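Local atomic coordinates of TRAP dicarboxylate transporter, DctP subunit (Sulfurospirillum deleyianum, PDB entry 4OVS), a protein that binds succinate in the periplasm and probably delivers it, or related dicarboxylates, to the membrane components of a TRAP-type transporter. Residues A139-D144 with E262-E267; D45-R50 with P254-A259; F108-K113 with H231-Y236. All coordinates share one frame; numbering follows the deposited sequence.

Contacts 1 and 2 both rest on helix 253-289: contact 2 sets its early turns against helix 39-54, and contact 1 sets the next turns against strand 137-152. Contact 3 joins the neighbouring strand 233-241 to the loop leading into helix 113-120. All three are largely buried, but contact 2 lies farthest from the chain's middle, and its Gln258 is exposed. Its chemistry is apolar, without hydrogen bonds across. Contact 1 is mainly polar, with Glu267 and Thr264 gripping the strand, while contact 3 is aromatic with one weak backbone bond. Asp144 ties contacts 1 and 3 through a salt bridge to Lys113 and probably a hydrogen bond to Tyr233; Glu262 ties contacts 1 and 2 through Arg50.

Contact 1 (A139-D144 with E262-E267); sequences ALDYWD and EATEYE
Trp143 and Glu267 make the tight part of this contact. CG of Glu267, anti to its backbone N (chi1 -166°), lies over one face of the indole, 4.0 Å from the centroid of the six-membered ring of Trp143; the bend at chi2 (-84°) then turns the carboxylate toward the strand backbone, almost parallel to that ring. OE1 of Glu267 accepts a nearly straight bond from Asp144 N at 3.0 Å, on the syn side and tilted 24° out of the carboxylate plane. OE2 of Glu267 stands 2.6 Å from Asp144 O, so close that the acid probably carries a proton. At the edge of the indole, NE1 of Trp143 donates in the ring plane to Thr264 OG1 at 3.1 Å.

Toward Leu140 the contact thins out. Asp141 is partly open to solvent; its OD2 lies 2.8 Å from Thr264 OG1, but the single hydroxyl proton may instead go to the carbonyl of Met260, one turn back. Strand 137-152 is flanked here by strand 233-241, with Trp143 paired to Tyr236 of the succinate site, while helix 123-134 packs against Tyr142 and helix 39-54 touches Ala263 and Glu267.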
loop_
_atom_site.group_PDB
_atom_site.type_symbol
_atom_site.label_atom_id
_atom_site.label_comp_id
_atom_site.label_asym_id
_atom_site.label_seq_id
_atom_site.Cartn_x
_atom_site.Cartn_y
_atom_site.Cartn_z
ATOM N N ALA A 139 7.949 13.236 -7.019
ATOM C CA ALA A 139 7.418 11.908 -7.289
ATOM C C ALA A 139 8.404 11.095 -8.098
ATOM O O ALA A 139 8.824 11.521 -9.165
ATOM C CB ALA A 139 6.113 12.020 -8.063
ATOM N N LEU A 140 8.754 9.909 -7.618
ATOM C CA LEU A 140 9.674 9.067 -8.351
ATOM C C LEU A 140 8.883 7.876 -8.900
ATOM O O LEU A 140 8.026 8.073 -9.751
ATOM C CB LEU A 140 10.835 8.645 -7.455
ATOM C CG LEU A 140 11.767 9.725 -6.937
ATOM C CD1 LEU A 140 12.746 9.203 -5.907
ATOM C CD2 LEU A 140 12.524 10.301 -8.058
ATOM N N ASP A 141 9.118 6.658 -8.398
ATOM C CA ASP A 141 8.614 5.434 -9.038
ATOM C C ASP A 141 7.463 4.756 -8.278
ATOM O O ASP A 141 7.328 4.924 -7.100
ATOM C CB ASP A 141 9.689 4.346 -9.032
ATOM C CG ASP A 141 10.825 4.613 -9.976
ATOM O OD1 ASP A 141 10.537 4.863 -11.180
ATOM O OD2 ASP A 141 12.008 4.542 -9.507
ATOM N N TYR A 142 6.694 3.918 -8.959
ATOM C CA TYR A 142 5.758 3.058 -8.269
ATOM C C TYR A 142 6.381 1.741 -7.833
ATOM O O TYR A 142 7.142 1.112 -8.607
ATOM C CB TYR A 142 4.574 2.743 -9.164
ATOM C CG TYR A 142 3.733 3.946 -9.537
ATOM C CD1 TYR A 142 2.867 4.492 -8.629
ATOM C CD2 TYR A 142 3.776 4.497 -10.803
ATOM C CE1 TYR A 142 2.067 5.567 -8.948
ATOM C CE2 TYR A 142 2.976 5.601 -11.135
ATOM C CZ TYR A 142 2.116 6.122 -10.200
ATOM O OH TYR A 142 1.298 7.217 -10.493
ATOM N N TRP A 143 6.019 1.347 -6.603
ATOM C CA TRP A 143 6.348 0.058 -5.970
ATOM C C TRP A 143 5.089 -0.767 -5.706
ATOM O O TRP A 143 4.011 -0.202 -5.560
ATOM C CB TRP A 143 7.057 0.300 -4.652
ATOM C CG TRP A 143 8.483 0.736 -4.725
ATOM C CD1 TRP A 143 9.155 1.185 -5.821
ATOM C CD2 TRP A 143 9.399 0.817 -3.634
ATOM N NE1 TRP A 143 10.460 1.485 -5.481
ATOM C CE2 TRP A 143 10.631 1.265 -4.142
ATOM C CE3 TRP A 143 9.312 0.502 -2.261
ATOM C CZ2 TRP A 143 11.773 1.401 -3.343
ATOM C CZ3 TRP A 143 10.432 0.624 -1.495
ATOM C CH2 TRP A 143 11.652 1.060 -2.029
ATOM N N ASP A 144 5.239 -2.110 -5.619
ATOM C CA ASP A 144 4.136 -3.078 -5.548
ATOM C C ASP A 144 4.051 -3.623 -4.102
ATOM O O ASP A 144 5.088 -3.858 -3.488
ATOM C CB ASP A 144 4.488 -4.286 -6.434
ATOM C CG ASP A 144 3.394 -5.313 -6.516
ATOM O OD1 ASP A 144 2.233 -5.043 -6.137
ATOM O OD2 ASP A 144 3.693 -6.435 -7.011
ATOM N N GLU A 262 17.442 1.220 -9.359
ATOM C CA GLU A 262 17.825 -0.148 -9.072
ATOM C C GLU A 262 16.939 -0.760 -7.991
ATOM O O GLU A 262 16.506 -1.917 -8.100
ATOM C CB GLU A 262 19.298 -0.178 -8.656
ATOM C CG GLU A 262 20.189 0.205 -9.750
ATOM C CD GLU A 262 21.668 0.084 -9.418
ATOM O OE1 GLU A 262 22.018 -0.640 -8.458
ATOM O OE2 GLU A 262 22.477 0.697 -10.138
ATOM N N ALA A 263 16.615 0.035 -6.981
ATOM C CA ALA A 263 15.853 -0.414 -5.842
ATOM C C ALA A 263 14.408 -0.694 -6.220
ATOM O O ALA A 263 13.776 -1.611 -5.686
ATOM C CB ALA A 263 15.919 0.614 -4.700
ATOM N N THR A 264 13.915 0.064 -7.187
ATOM C CA THR A 264 12.560 -0.113 -7.690
ATOM C C THR A 264 12.477 -1.464 -8.415
ATOM O O THR A 264 11.553 -2.229 -8.181
ATOM C CB THR A 264 12.217 1.036 -8.649
ATOM O OG1 THR A 264 12.179 2.287 -7.924
ATOM C CG2 THR A 264 10.912 0.816 -9.307
ATOM N N GLU A 265 13.468 -1.756 -9.259
ATOM C CA GLU A 265 13.526 -3.039 -10.029
ATOM C C GLU A 265 13.578 -4.204 -9.023
ATOM O O GLU A 265 12.865 -5.197 -9.162
ATOM C CB GLU A 265 14.758 -3.078 -10.936
ATOM C CG GLU A 265 15.224 -4.522 -11.278
ATOM C CD GLU A 265 16.432 -4.593 -12.228
ATOM O OE1 GLU A 265 17.491 -3.964 -11.924
ATOM O OE2 GLU A 265 16.319 -5.299 -13.275
ATOM N N TYR A 266 14.384 -4.030 -7.978
ATOM C CA TYR A 266 14.581 -5.058 -6.957
ATOM C C TYR A 266 13.310 -5.269 -6.127
ATOM O O TYR A 266 12.885 -6.388 -5.899
ATOM C CB TYR A 266 15.738 -4.666 -6.057
ATOM C CG TYR A 266 15.840 -5.539 -4.856
ATOM C CD1 TYR A 266 16.225 -6.853 -4.989
ATOM C CD2 TYR A 266 15.567 -5.057 -3.594
ATOM C CE1 TYR A 266 16.321 -7.695 -3.882
ATOM C CE2 TYR A 266 15.664 -5.876 -2.479
ATOM C CZ TYR A 266 16.045 -7.191 -2.633
ATOM O OH TYR A 266 16.135 -8.050 -1.564
ATOM N N GLU A 267 12.698 -4.186 -5.686
ATOM C CA GLU A 267 11.443 -4.270 -4.949
ATOM C C GLU A 267 10.366 -5.010 -5.686
ATOM O O GLU A 267 9.661 -5.807 -5.081
ATOM C CB GLU A 267 10.929 -2.889 -4.549
ATOM C CG GLU A 267 9.870 -2.885 -3.545
ATOM C CD GLU A 267 8.425 -3.087 -4.041
ATOM O OE1 GLU A 267 8.119 -2.927 -5.259
ATOM O OE2 GLU A 267 7.573 -3.398 -3.137
#

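Contact 2 (D45-R50 with P254-A259); sequences DFFAKR and PMVLQA
Phe47 reaches Val256 and Ala259 through a chi1 of 171°, which swings CG to the far side from the backbone N and carries the ring from its own helix toward helix 253-289. Arg50, one turn on, has CG beside its backbone N instead, and further bends at chi2 and chi3 fold the chain over, bringing the guanidinium round toward Gln258. Gln258 is extended beyond CG and comes to meet it from the other helix.

The middle of the contact is the methyl of Ala259. Its CB sits 3.8 Å from both CD1 and CE1 of Phe47, and Arg50 CB also reaches it, 4.1 Å from Ala259 CB. The ring then runs on edge-first to the backbone: CE1 of Phe47 is 3.6 Å from Val256 O, which lies near the ring plane. At the far tip of the ring, CZ of Phe47 meets CG1 of Val256 at 4.2 Å. The small alanine lets the backbones come near, with the CA atoms of Arg50 and Ala259 5.4 Å apart, while the segment axes run roughly antiparallel at 146°.

Phe47 also touches Val61 of strand 59-64 and Met260 and Ala263 of helix 253-289. At the solvent side, Arg50 and Gln258 do not bond each other. Arg50 pairs with Glu53, and its NE with Glu262 OE1, one turn beyond the segment; Gln258 holds OE2 of Glu262 from the same helix. The contact therefore rests on apolar packing inside, while at its polar edge the Arg50-Glu262 salt bridge joins the helices.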
loop_
_atom_site.group_PDB
_atom_site.type_symbol
_atom_site.label_atom_id
_atom_site.label_comp_id
_atom_site.label_asym_id
_atom_site.label_seq_id
_atom_site.Cartn_x
_atom_site.Cartn_y
_atom_site.Cartn_z
ATOM N N ASP A 45 15.822 -0.692 2.262
ATOM C CA ASP A 45 17.160 -1.074 2.746
ATOM C C ASP A 45 18.142 -1.270 1.590
ATOM O O ASP A 45 19.324 -0.900 1.676
ATOM C CB ASP A 45 17.095 -2.355 3.605
ATOM C CG ASP A 45 16.593 -2.102 5.040
ATOM O OD1 ASP A 45 16.644 -0.943 5.531
ATOM O OD2 ASP A 45 16.224 -3.128 5.688
ATOM N N PHE A 46 17.650 -1.766 0.482
ATOM C CA PHE A 46 18.488 -1.916 -0.715
ATOM C C PHE A 46 18.853 -0.541 -1.266
ATOM O O PHE A 46 20.011 -0.253 -1.540
ATOM C CB PHE A 46 17.760 -2.777 -1.747
ATOM C CG PHE A 46 18.585 -3.125 -2.920
ATOM C CD1 PHE A 46 18.569 -2.316 -4.027
ATOM C CD2 PHE A 46 19.433 -4.210 -2.914
ATOM C CE1 PHE A 46 19.346 -2.596 -5.148
ATOM C CE2 PHE A 46 20.232 -4.482 -4.035
ATOM C CZ PHE A 46 20.167 -3.666 -5.146
ATOM N N PHE A 47 17.875 0.331 -1.375
ATOM C CA PHE A 47 18.173 1.757 -1.710
ATOM C C PHE A 47 19.243 2.316 -0.851
ATOM O O PHE A 47 20.223 2.862 -1.347
ATOM C CB PHE A 47 16.938 2.578 -1.554
ATOM C CG PHE A 47 17.164 4.060 -1.651
ATOM C CD1 PHE A 47 17.545 4.647 -2.874
ATOM C CD2 PHE A 47 16.962 4.887 -0.560
ATOM C CE1 PHE A 47 17.748 5.990 -2.959
ATOM C CE2 PHE A 47 17.139 6.255 -0.676
ATOM C CZ PHE A 47 17.515 6.802 -1.872
ATOM N N ALA A 48 19.119 2.123 0.465
ATOM C CA ALA A 48 20.063 2.721 1.388
ATOM C C ALA A 48 21.476 2.200 1.163
ATOM O O ALA A 48 22.455 2.957 1.096
ATOM C CB ALA A 48 19.619 2.425 2.845
ATOM N N LYS A 49 21.585 0.904 1.013
ATOM C CA LYS A 49 22.870 0.279 0.741
ATOM C C LYS A 49 23.508 0.789 -0.571
ATOM O O LYS A 49 24.709 1.054 -0.633
ATOM C CB LYS A 49 22.656 -1.225 0.641
ATOM C CG LYS A 49 23.939 -2.010 0.590
ATOM C CD LYS A 49 23.679 -3.500 0.256
ATOM C CE LYS A 49 23.713 -3.794 -1.250
ATOM N NZ LYS A 49 23.781 -5.272 -1.600
ATOM N N ARG A 50 22.710 0.915 -1.626
ATOM C CA ARG A 50 23.256 1.313 -2.938
ATOM C C ARG A 50 23.733 2.792 -2.979
ATOM O O ARG A 50 24.778 3.108 -3.574
ATOM C CB ARG A 50 22.249 1.036 -4.033
ATOM C CG ARG A 50 22.010 -0.442 -4.272
ATOM C CD ARG A 50 23.280 -1.119 -4.802
ATOM N NE ARG A 50 23.628 -0.640 -6.132
ATOM C CZ ARG A 50 24.854 -0.401 -6.590
ATOM N NH1 ARG A 50 25.928 -0.539 -5.816
ATOM N NH2 ARG A 50 24.996 0.023 -7.843
ATOM N N PRO A 254 22.663 12.423 -9.063
ATOM C CA PRO A 254 22.635 11.284 -10.007
ATOM C C PRO A 254 22.771 9.908 -9.312
ATOM O O PRO A 254 22.066 8.970 -9.705
ATOM C CB PRO A 254 23.815 11.560 -10.938
ATOM C CG PRO A 254 23.981 13.128 -10.874
ATOM C CD PRO A 254 23.712 13.392 -9.396
HETATM N N MSE A 255 23.629 9.788 -8.301
HETATM C CA MSE A 255 23.755 8.511 -7.568
HETATM C C MSE A 255 22.536 8.167 -6.745
HETATM O O MSE A 255 22.203 7.001 -6.584
HETATM C CB MSE A 255 24.940 8.526 -6.637
HETATM C CG MSE A 255 26.236 8.629 -7.349
HETATM SE SE MSE A 255 26.845 10.444 -7.534
HETATM C CE MSE A 255 28.803 10.177 -7.265
ATOM N N VAL A 256 21.868 9.165 -6.210
ATOM C CA VAL A 256 20.654 8.901 -5.448
ATOM C C VAL A 256 19.612 8.351 -6.397
ATOM O O VAL A 256 18.908 7.388 -6.097
ATOM C CB VAL A 256 20.175 10.137 -4.717
ATOM C CG1 VAL A 256 18.764 9.988 -4.235
ATOM C CG2 VAL A 256 21.054 10.375 -3.534
ATOM N N LEU A 257 19.547 8.941 -7.574
ATOM C CA LEU A 257 18.537 8.588 -8.547
ATOM C C LEU A 257 18.819 7.219 -9.153
ATOM O O LEU A 257 17.894 6.491 -9.467
ATOM C CB LEU A 257 18.479 9.648 -9.675
ATOM C CG LEU A 257 17.926 11.022 -9.265
ATOM C CD1 LEU A 257 17.931 11.915 -10.484
ATOM C CD2 LEU A 257 16.525 10.974 -8.686
ATOM N N GLN A 258 20.086 6.875 -9.323
ATOM C CA GLN A 258 20.408 5.579 -9.859
ATOM C C GLN A 258 20.052 4.518 -8.771
ATOM O O GLN A 258 19.365 3.523 -9.025
ATOM C CB GLN A 258 21.883 5.515 -10.281
ATOM C CG GLN A 258 22.227 4.164 -10.874
ATOM C CD GLN A 258 23.702 3.948 -11.134
ATOM O OE1 GLN A 258 24.430 4.847 -11.573
ATOM N NE2 GLN A 258 24.145 2.727 -10.895
ATOM N N ALA A 259 20.476 4.786 -7.544
ATOM C CA ALA A 259 20.138 3.942 -6.403
ATOM C C ALA A 259 18.650 3.637 -6.368
ATOM O O ALA A 259 18.246 2.469 -6.247
ATOM C CB ALA A 259 20.558 4.589 -5.181
#

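Contact 3 (F108-K113 with H231-Y236); sequences FIFRDK and HGYLGY
Phe108 turns one face of its ring to the backbone of His231. CA of His231 stands over that face, 3.9 Å from the Phe108 ring centroid, and CB of His231 comes to 3.7 Å from CZ of Phe108. The carbonyl oxygen of His231 also lies above the ring, displaced toward the rim, 3.5 Å from CD2 of Phe108. Although the CB of Phe108 starts away from the strand, a chi1 of -65° places CG beside the backbone N and folds the ring back over. Ring and N-H of Phe108 thus address the same carbonyl: its N donates a weak, bent bond to His231 O at 2.8 Å. The imidazole itself leads off elsewhere, to Ser229 and Glu208.

The second pair is turned quite differently. The rings of Phe110 and Tyr233 are steeply inclined, with planes at 77° and centroids 5.7 Å apart, yet neither meets the other squarely by face or edge. What touches is CD2 of Phe110, 3.7 Å from CB of Tyr233. Further out, Lys113 approaches the phenol at its rim, CE lying 4.3 Å from CE1 of Tyr233 and near the ring plane. Beyond, Lys113 NZ forms a salt bridge with Asp144 OD2, and the Tyr233 hydroxyl probably hydrogen-bonds the other oxygen, OD1, at a distance too short to be taken literally.

Asp112 caps the start of helix 113-120, whose Leu116 and Val119 back Phe110, and helix 299-310 covers Phe108. Strand 233-241 runs on from Tyr233, antiparallel to strands 137-152 and 86-87, to Tyr236, whose hydroxyl is hydrogen-bonded to succinate.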
loop_
_atom_site.group_PDB
_atom_site.type_symbol
_atom_site.label_atom_id
_atom_site.label_comp_id
_atom_site.label_asym_id
_atom_site.label_seq_id
_atom_site.Cartn_x
_atom_site.Cartn_y
_atom_site.Cartn_z
ATOM N N PHE A 108 -11.605 -4.119 -7.531
ATOM C CA PHE A 108 -11.537 -4.896 -8.760
ATOM C C PHE A 108 -11.152 -4.113 -10.012
ATOM O O PHE A 108 -11.366 -4.598 -11.110
ATOM C CB PHE A 108 -12.844 -5.633 -9.016
ATOM C CG PHE A 108 -13.141 -6.675 -7.983
ATOM C CD1 PHE A 108 -12.561 -7.924 -8.061
ATOM C CD2 PHE A 108 -13.966 -6.390 -6.917
ATOM C CE1 PHE A 108 -12.806 -8.895 -7.097
ATOM C CE2 PHE A 108 -14.229 -7.368 -5.939
ATOM C CZ PHE A 108 -13.645 -8.619 -6.034
ATOM N N ILE A 109 -10.535 -2.947 -9.857
ATOM C CA ILE A 109 -10.135 -2.155 -11.024
ATOM C C ILE A 109 -8.974 -2.822 -11.805
ATOM O O ILE A 109 -8.913 -2.770 -13.032
ATOM C CB ILE A 109 -9.808 -0.673 -10.633
ATOM C CG1 ILE A 109 -9.575 0.184 -11.885
ATOM C CG2 ILE A 109 -8.586 -0.580 -9.772
ATOM C CD1 ILE A 109 -10.740 1.023 -12.295
ATOM N N PHE A 110 -8.064 -3.481 -11.098
ATOM C CA PHE A 110 -6.917 -4.130 -11.749
ATOM C C PHE A 110 -7.175 -5.643 -11.888
ATOM O O PHE A 110 -7.455 -6.307 -10.879
ATOM C CB PHE A 110 -5.612 -3.911 -10.957
ATOM C CG PHE A 110 -5.136 -2.466 -10.902
ATOM C CD1 PHE A 110 -4.661 -1.819 -12.045
ATOM C CD2 PHE A 110 -5.160 -1.759 -9.730
ATOM C CE1 PHE A 110 -4.228 -0.484 -11.996
ATOM C CE2 PHE A 110 -4.742 -0.430 -9.675
ATOM C CZ PHE A 110 -4.278 0.213 -10.822
ATOM N N ARG A 111 -7.050 -6.180 -13.108
ATOM C CA ARG A 111 -7.355 -7.578 -13.412
ATOM C C ARG A 111 -6.276 -8.499 -12.932
ATOM O O ARG A 111 -6.545 -9.656 -12.638
ATOM C CB ARG A 111 -7.450 -7.803 -14.913
ATOM C CG ARG A 111 -8.479 -7.008 -15.613
ATOM C CD ARG A 111 -8.644 -7.491 -17.030
ATOM N NE ARG A 111 -7.442 -7.341 -17.847
ATOM C CZ ARG A 111 -7.027 -6.191 -18.381
ATOM N NH1 ARG A 111 -7.685 -5.053 -18.167
ATOM N NH2 ARG A 111 -5.932 -6.167 -19.132
ATOM N N ASP A 112 -5.043 -8.008 -12.895
ATOM C CA ASP A 112 -3.900 -8.837 -12.555
ATOM C C ASP A 112 -2.680 -7.947 -12.606
ATOM O O ASP A 112 -2.826 -6.738 -12.799
ATOM C CB ASP A 112 -3.788 -10.064 -13.465
ATOM C CG ASP A 112 -3.874 -9.729 -14.936
ATOM O OD1 ASP A 112 -3.528 -8.600 -15.338
ATOM O OD2 ASP A 112 -4.271 -10.607 -15.723
ATOM N N LYS A 113 -1.489 -8.502 -12.399
ATOM C CA LYS A 113 -0.295 -7.683 -12.310
ATOM C C LYS A 113 0.126 -7.166 -13.664
ATOM O O LYS A 113 0.749 -6.105 -13.776
ATOM C CB LYS A 113 0.871 -8.472 -11.707
ATOM C CG LYS A 113 0.711 -8.808 -10.232
ATOM C CD LYS A 113 0.965 -7.610 -9.348
ATOM C CE LYS A 113 0.798 -7.948 -7.862
ATOM N NZ LYS A 113 2.030 -8.455 -7.174
ATOM N N HIS A 231 -9.797 -8.343 -3.610
ATOM C CA HIS A 231 -10.900 -7.509 -4.041
ATOM C C HIS A 231 -10.443 -6.095 -4.393
ATOM O O HIS A 231 -11.171 -5.366 -5.037
ATOM C CB HIS A 231 -11.946 -7.496 -2.944
ATOM C CG HIS A 231 -11.436 -6.902 -1.685
ATOM N ND1 HIS A 231 -10.784 -7.640 -0.723
ATOM C CD2 HIS A 231 -11.395 -5.616 -1.274
ATOM C CE1 HIS A 231 -10.409 -6.837 0.258
ATOM N NE2 HIS A 231 -10.761 -5.605 -0.059
ATOM N N GLY A 232 -9.241 -5.705 -3.974
ATOM C CA GLY A 232 -8.672 -4.413 -4.359
ATOM C C GLY A 232 -7.147 -4.474 -4.315
ATOM O O GLY A 232 -6.585 -5.488 -3.867
ATOM N N TYR A 233 -6.466 -3.412 -4.748
ATOM C CA TYR A 233 -4.997 -3.457 -4.883
ATOM C C TYR A 233 -4.343 -2.418 -3.966
ATOM O O TYR A 233 -4.911 -1.382 -3.721
ATOM C CB TYR A 233 -4.549 -3.251 -6.368
ATOM C CG TYR A 233 -3.049 -3.185 -6.456
ATOM C CD1 TYR A 233 -2.283 -4.347 -6.457
ATOM C CD2 TYR A 233 -2.390 -1.970 -6.448
ATOM C CE1 TYR A 233 -0.868 -4.297 -6.458
ATOM C CE2 TYR A 233 -0.977 -1.910 -6.496
ATOM C CZ TYR A 233 -0.235 -3.089 -6.488
ATOM O OH TYR A 233 1.154 -3.031 -6.460
ATOM N N LEU A 234 -3.141 -2.711 -3.478
ATOM C CA LEU A 234 -2.389 -1.801 -2.641
ATOM C C LEU A 234 -0.959 -1.727 -3.185
ATOM O O LEU A 234 -0.276 -2.754 -3.357
ATOM C CB LEU A 234 -2.397 -2.271 -1.190
ATOM C CG LEU A 234 -2.051 -1.253 -0.082
ATOM C CD1 LEU A 234 -2.509 -1.800 1.289
ATOM C CD2 LEU A 234 -0.557 -0.986 -0.008
ATOM N N GLY A 235 -0.550 -0.498 -3.495
ATOM C CA GLY A 235 0.787 -0.188 -3.985
ATOM C C GLY A 235 1.241 1.184 -3.490
ATOM O O GLY A 235 0.464 1.896 -2.875
ATOM N N TYR A 236 2.474 1.557 -3.831
ATOM C CA TYR A 236 3.125 2.736 -3.281
ATOM C C TYR A 236 3.700 3.663 -4.382
ATOM O O TYR A 236 4.042 3.217 -5.467
ATOM C CB TYR A 236 4.283 2.271 -2.413
ATOM C CG TYR A 236 3.985 1.125 -1.460
ATOM C CD1 TYR A 236 3.275 1.358 -0.291
ATOM C CD2 TYR A 236 4.433 -0.180 -1.707
ATOM C CE1 TYR A 236 2.987 0.347 0.614
ATOM C CE2 TYR A 236 4.159 -1.217 -0.779
ATOM C CZ TYR A 236 3.450 -0.927 0.380
ATOM O OH TYR A 236 3.112 -1.882 1.299
#